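Local coordinates for endo-beta-mannanase (Opitutaceae bacterium TAV5, PDB 7BOB), which hydrolyses beta-1,4-linked mannosides from the chain end as a homotrimeric family 5 exo-beta-1,4-mannosidase active in the termite hindgut, at residues H392-N397 with N404-T409. Sequence-based numbering, arbitrary orientation.
Sequences HYYHRN and NEPRET
CB of Tyr393 points away from the helix, but CG anti to the backbone N (chi1 -171°) brings the ring back to its first turn. From CB outward, the ring crosses Pro406 obliquely, CD1 meeting Pro406 CG at 4.0 Å and CE1 meeting Pro406 CB at 3.7 Å. On the other flank CE2 touches Thr409 CG2, and at the tip OH hydrogen-bonds Val200 O. A water sits over the centre of one ring face, 3.0 Å above its plane; it donates to Tyr393 O and also bonds Thr409 OG1, tying loop backbone to helix side chain. Pro406 is the wedge of the contact: its CG meets Tyr394 CD1 at 3.6 Å, while its CD reaches the edge of the His395 ring at ND1, a buried nitrogen left without a polar partner. Over one face of that imidazole lies Glu405 CG, a CH-pi contact 4.2 Å from the centroid; the chain extends beyond CG and stacks its carboxylate 13° from the ring plane. Arg396 CG takes the opposite face. Asn404 ND2 bonds His392 O at 3.2 Å (N-H...O 150°), in the carbonyl plane, and also Phe451 O. Glu405 N-caps helix 406-422, its O accepting from Thr409 N. Loop and helix start form the first connection of a beta-alpha-beta crossover between parallel neighbours 385-389 and 427-431, joined through Val200 and Gln199 to the family 5 barrel domain.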
ATOM      1  N   HIS A 392      11.590 -14.833 -17.141  1.00 54.69           N
ATOM      2  CA  HIS A 392      11.863 -13.948 -16.012  1.00 49.36           C
ATOM      3  C   HIS A 392      10.657 -14.007 -15.090  1.00 47.37           C
ATOM      4  O   HIS A 392       9.586 -13.476 -15.409  1.00 46.57           O
ATOM      5  CB  HIS A 392      12.148 -12.518 -16.469  1.00 53.88           C
ATOM      6  CG  HIS A 392      13.131 -12.433 -17.598  1.00 57.83           C
ATOM      7  ND1 HIS A 392      14.497 -12.436 -17.397  1.00 55.77           N
ATOM      8  CD2 HIS A 392      12.945 -12.361 -18.940  1.00 56.32           C
ATOM      9  CE1 HIS A 392      15.109 -12.358 -18.565  1.00 58.14           C
ATOM     10  NE2 HIS A 392      14.192 -12.316 -19.518  1.00 57.92           N
ATOM     11  N   TYR A 393      10.832 -14.672 -13.962  1.00 41.70           N
ATOM     12  CA  TYR A 393       9.757 -14.989 -13.039  1.00 44.33           C
ATOM     13  C   TYR A 393       9.711 -14.042 -11.844  1.00 45.46           C
ATOM     14  O   TYR A 393       8.621 -13.668 -11.397  1.00 47.18           O
ATOM     15  CB  TYR A 393       9.910 -16.445 -12.577  1.00 39.85           C
ATOM     16  CG  TYR A 393       8.748 -16.997 -11.773  1.00 42.76           C
ATOM     17  CD1 TYR A 393       8.655 -16.779 -10.392  1.00 46.16           C
ATOM     18  CD2 TYR A 393       7.759 -17.762 -12.386  1.00 44.54           C
ATOM     19  CE1 TYR A 393       7.590 -17.309  -9.654  1.00 44.76           C
ATOM     20  CE2 TYR A 393       6.693 -18.291 -11.667  1.00 39.38           C
ATOM     21  CZ  TYR A 393       6.604 -18.060 -10.313  1.00 44.33           C
ATOM     22  OH  TYR A 393       5.524 -18.582  -9.622  1.00 43.07           O
ATOM     23  N   TYR A 394      10.864 -13.618 -11.334  1.00 48.75           N
ATOM     24  CA  TYR A 394      10.928 -12.796 -10.136  1.00 46.49           C
ATOM     25  C   TYR A 394      11.213 -11.361 -10.534  1.00 45.89           C
ATOM     26  O   TYR A 394      12.034 -11.104 -11.419  1.00 46.58           O
ATOM     27  CB  TYR A 394      12.004 -13.320  -9.172  1.00 46.38           C
ATOM     28  CG  TYR A 394      11.770 -14.768  -8.781  1.00 45.78           C
ATOM     29  CD1 TYR A 394      10.973 -15.091  -7.682  1.00 46.67           C
ATOM     30  CD2 TYR A 394      12.332 -15.812  -9.512  1.00 47.56           C
ATOM     31  CE1 TYR A 394      10.742 -16.410  -7.317  1.00 41.98           C
ATOM     32  CE2 TYR A 394      12.106 -17.149  -9.159  1.00 46.16           C
ATOM     33  CZ  TYR A 394      11.311 -17.434  -8.066  1.00 46.76           C
ATOM     34  OH  TYR A 394      11.063 -18.736  -7.719  1.00 42.62           O
ATOM     35  N   HIS A 395      10.539 -10.426  -9.872  1.00 45.30           N
ATOM     36  CA  HIS A 395      10.560  -9.035 -10.311  1.00 48.62           C
ATOM     37  C   HIS A 395      11.566  -8.155  -9.573  1.00 48.85           C
ATOM     38  O   HIS A 395      12.049  -7.185 -10.160  1.00 48.64           O
ATOM     39  CB  HIS A 395       9.163  -8.415 -10.168  1.00 47.54           C
ATOM     40  CG  HIS A 395       8.637  -8.432  -8.763  1.00 51.52           C
ATOM     41  ND1 HIS A 395       8.355  -9.605  -8.088  1.00 48.80           N
ATOM     42  CD2 HIS A 395       8.356  -7.426  -7.899  1.00 50.59           C
ATOM     43  CE1 HIS A 395       7.898  -9.318  -6.883  1.00 47.91           C
ATOM     44  NE2 HIS A 395       7.910  -8.005  -6.735  1.00 49.94           N
ATOM     45  N   ARG A 396      11.902  -8.440  -8.311  1.00 49.62           N
ATOM     46  CA  ARG A 396      12.721  -7.486  -7.554  1.00 49.23           C
ATOM     47  C   ARG A 396      14.089  -7.329  -8.207  1.00 48.41           C
ATOM     48  O   ARG A 396      14.801  -8.313  -8.414  1.00 52.36           O
ATOM     49  CB  ARG A 396      12.852  -7.933  -6.102  1.00 47.44           C
ATOM     50  CG  ARG A 396      11.529  -7.895  -5.371  1.00 45.05           C
ATOM     51  CD  ARG A 396      11.620  -8.620  -4.047  1.00 47.75           C
ATOM     52  NE  ARG A 396      12.541  -7.952  -3.123  1.00 46.79           N
ATOM     53  CZ  ARG A 396      12.902  -8.449  -1.940  1.00 51.75           C
ATOM     54  NH1 ARG A 396      12.405  -9.614  -1.528  1.00 49.57           N
ATOM     55  NH2 ARG A 396      13.757  -7.792  -1.160  1.00 51.03           N
ATOM     56  N   ASN A 397      14.412  -6.093  -8.601  1.00 51.70           N
ATOM     57  CA  ASN A 397      15.719  -5.733  -9.163  1.00 54.66           C
ATOM     58  C   ASN A 397      16.053  -6.523 -10.427  1.00 56.79           C
ATOM     59  O   ASN A 397      17.228  -6.718 -10.761  1.00 61.03           O
ATOM     60  CB  ASN A 397      16.820  -5.892  -8.113  1.00 55.03           C
ATOM     61  CG  ASN A 397      16.655  -4.911  -6.979  1.00 59.28           C
ATOM     62  OD1 ASN A 397      16.264  -3.762  -7.197  1.00 60.23           O
ATOM     63  ND2 ASN A 397      16.917  -5.360  -5.758  1.00 60.90           N
ATOM     64  N   ASN A 404       6.455  -9.892 -14.945  1.00 48.63           N
ATOM     65  CA  ASN A 404       5.943 -11.018 -14.170  1.00 49.32           C
ATOM     66  C   ASN A 404       6.271 -10.869 -12.684  1.00 48.42           C
ATOM     67  O   ASN A 404       7.357 -10.422 -12.307  1.00 51.05           O
ATOM     68  CB  ASN A 404       6.501 -12.333 -14.714  1.00 46.55           C
ATOM     69  CG  ASN A 404       6.001 -12.632 -16.124  1.00 53.42           C
ATOM     70  OD1 ASN A 404       4.791 -12.638 -16.383  1.00 51.97           O
ATOM     71  ND2 ASN A 404       6.930 -12.858 -17.043  1.00 50.49           N
ATOM     72  N   GLU A 405       5.308 -11.235 -11.835  1.00 46.79           N
ATOM     73  CA  GLU A 405       5.456 -11.208 -10.385  1.00 48.58           C
ATOM     74  C   GLU A 405       4.963 -12.538  -9.827  1.00 49.06           C
ATOM     75  O   GLU A 405       3.868 -12.999 -10.204  1.00 48.32           O
ATOM     76  CB  GLU A 405       4.680 -10.056  -9.753  1.00 48.02           C
ATOM     77  CG  GLU A 405       5.064  -8.753 -10.342  1.00 51.36           C
ATOM     78  CD  GLU A 405       4.506  -7.582  -9.577  1.00 54.42           C
ATOM     79  OE1 GLU A 405       3.854  -7.795  -8.528  1.00 54.24           O
ATOM     80  OE2 GLU A 405       4.729  -6.444 -10.044  1.00 55.49           O
ATOM     81  N   PRO A 406       5.725 -13.168  -8.924  1.00 47.71           N
ATOM     82  CA  PRO A 406       5.361 -14.526  -8.463  1.00 46.97           C
ATOM     83  C   PRO A 406       3.926 -14.678  -7.994  1.00 43.40           C
ATOM     84  O   PRO A 406       3.293 -15.665  -8.345  1.00 45.57           O
ATOM     85  CB  PRO A 406       6.360 -14.787  -7.315  1.00 43.56           C
ATOM     86  CG  PRO A 406       7.585 -13.995  -7.700  1.00 44.48           C
ATOM     87  CD  PRO A 406       7.084 -12.774  -8.511  1.00 44.45           C
ATOM     88  N   ARG A 407       3.406 -13.767  -7.167  1.00 47.53           N
ATOM     89  CA  ARG A 407       2.048 -13.955  -6.668  1.00 49.27           C
ATOM     90  C   ARG A 407       1.036 -13.949  -7.810  1.00 50.85           C
ATOM     91  O   ARG A 407       0.084 -14.743  -7.819  1.00 48.97           O
ATOM     92  CB  ARG A 407       1.703 -12.875  -5.653  1.00 48.41           C
ATOM     93  CG  ARG A 407       0.489 -13.231  -4.843  1.00 51.11           C
ATOM     94  CD  ARG A 407       0.172 -12.156  -3.803  1.00 50.09           C
ATOM     95  NE  ARG A 407      -1.139 -12.396  -3.208  1.00 49.69           N
ATOM     96  CZ  ARG A 407      -1.407 -13.347  -2.313  1.00 62.29           C
ATOM     97  NH1 ARG A 407      -0.454 -14.183  -1.861  1.00 60.09           N
ATOM     98  NH2 ARG A 407      -2.651 -13.471  -1.865  1.00 67.17           N
ATOM     99  N   GLU A 408       1.239 -13.070  -8.791  1.00 50.79           N
ATOM    100  CA  GLU A 408       0.330 -12.986  -9.929  1.00 51.68           C
ATOM    101  C   GLU A 408       0.470 -14.200 -10.834  1.00 52.95           C
ATOM    102  O   GLU A 408      -0.533 -14.790 -11.264  1.00 45.47           O
ATOM    103  CB  GLU A 408       0.607 -11.716 -10.725  1.00 49.19           C
ATOM    104  CG  GLU A 408       0.087 -10.441 -10.056  1.00 57.80           C
ATOM    105  CD  GLU A 408      -1.424 -10.464  -9.848  1.00 64.67           C
ATOM    106  OE1 GLU A 408      -2.143 -11.199 -10.583  1.00 65.34           O
ATOM    107  OE2 GLU A 408      -1.897  -9.735  -8.950  1.00 71.76           O
ATOM    108  N   THR A 409       1.713 -14.564 -11.169  1.00 49.14           N
ATOM    109  CA  THR A 409       1.911 -15.710 -12.043  1.00 46.69           C
ATOM    110  C   THR A 409       1.385 -16.970 -11.384  1.00 47.91           C
ATOM    111  O   THR A 409       0.662 -17.758 -12.012  1.00 47.13           O
ATOM    112  CB  THR A 409       3.387 -15.856 -12.381  1.00 47.84           C
ATOM    113  OG1 THR A 409       3.842 -14.650 -13.002  1.00 47.42           O
ATOM    114  CG2 THR A 409       3.648 -17.081 -13.303  1.00 46.50           C
TER
HETATM  115  O   HOH W   1       6.321 -14.973 -11.748  1.00 47.22           O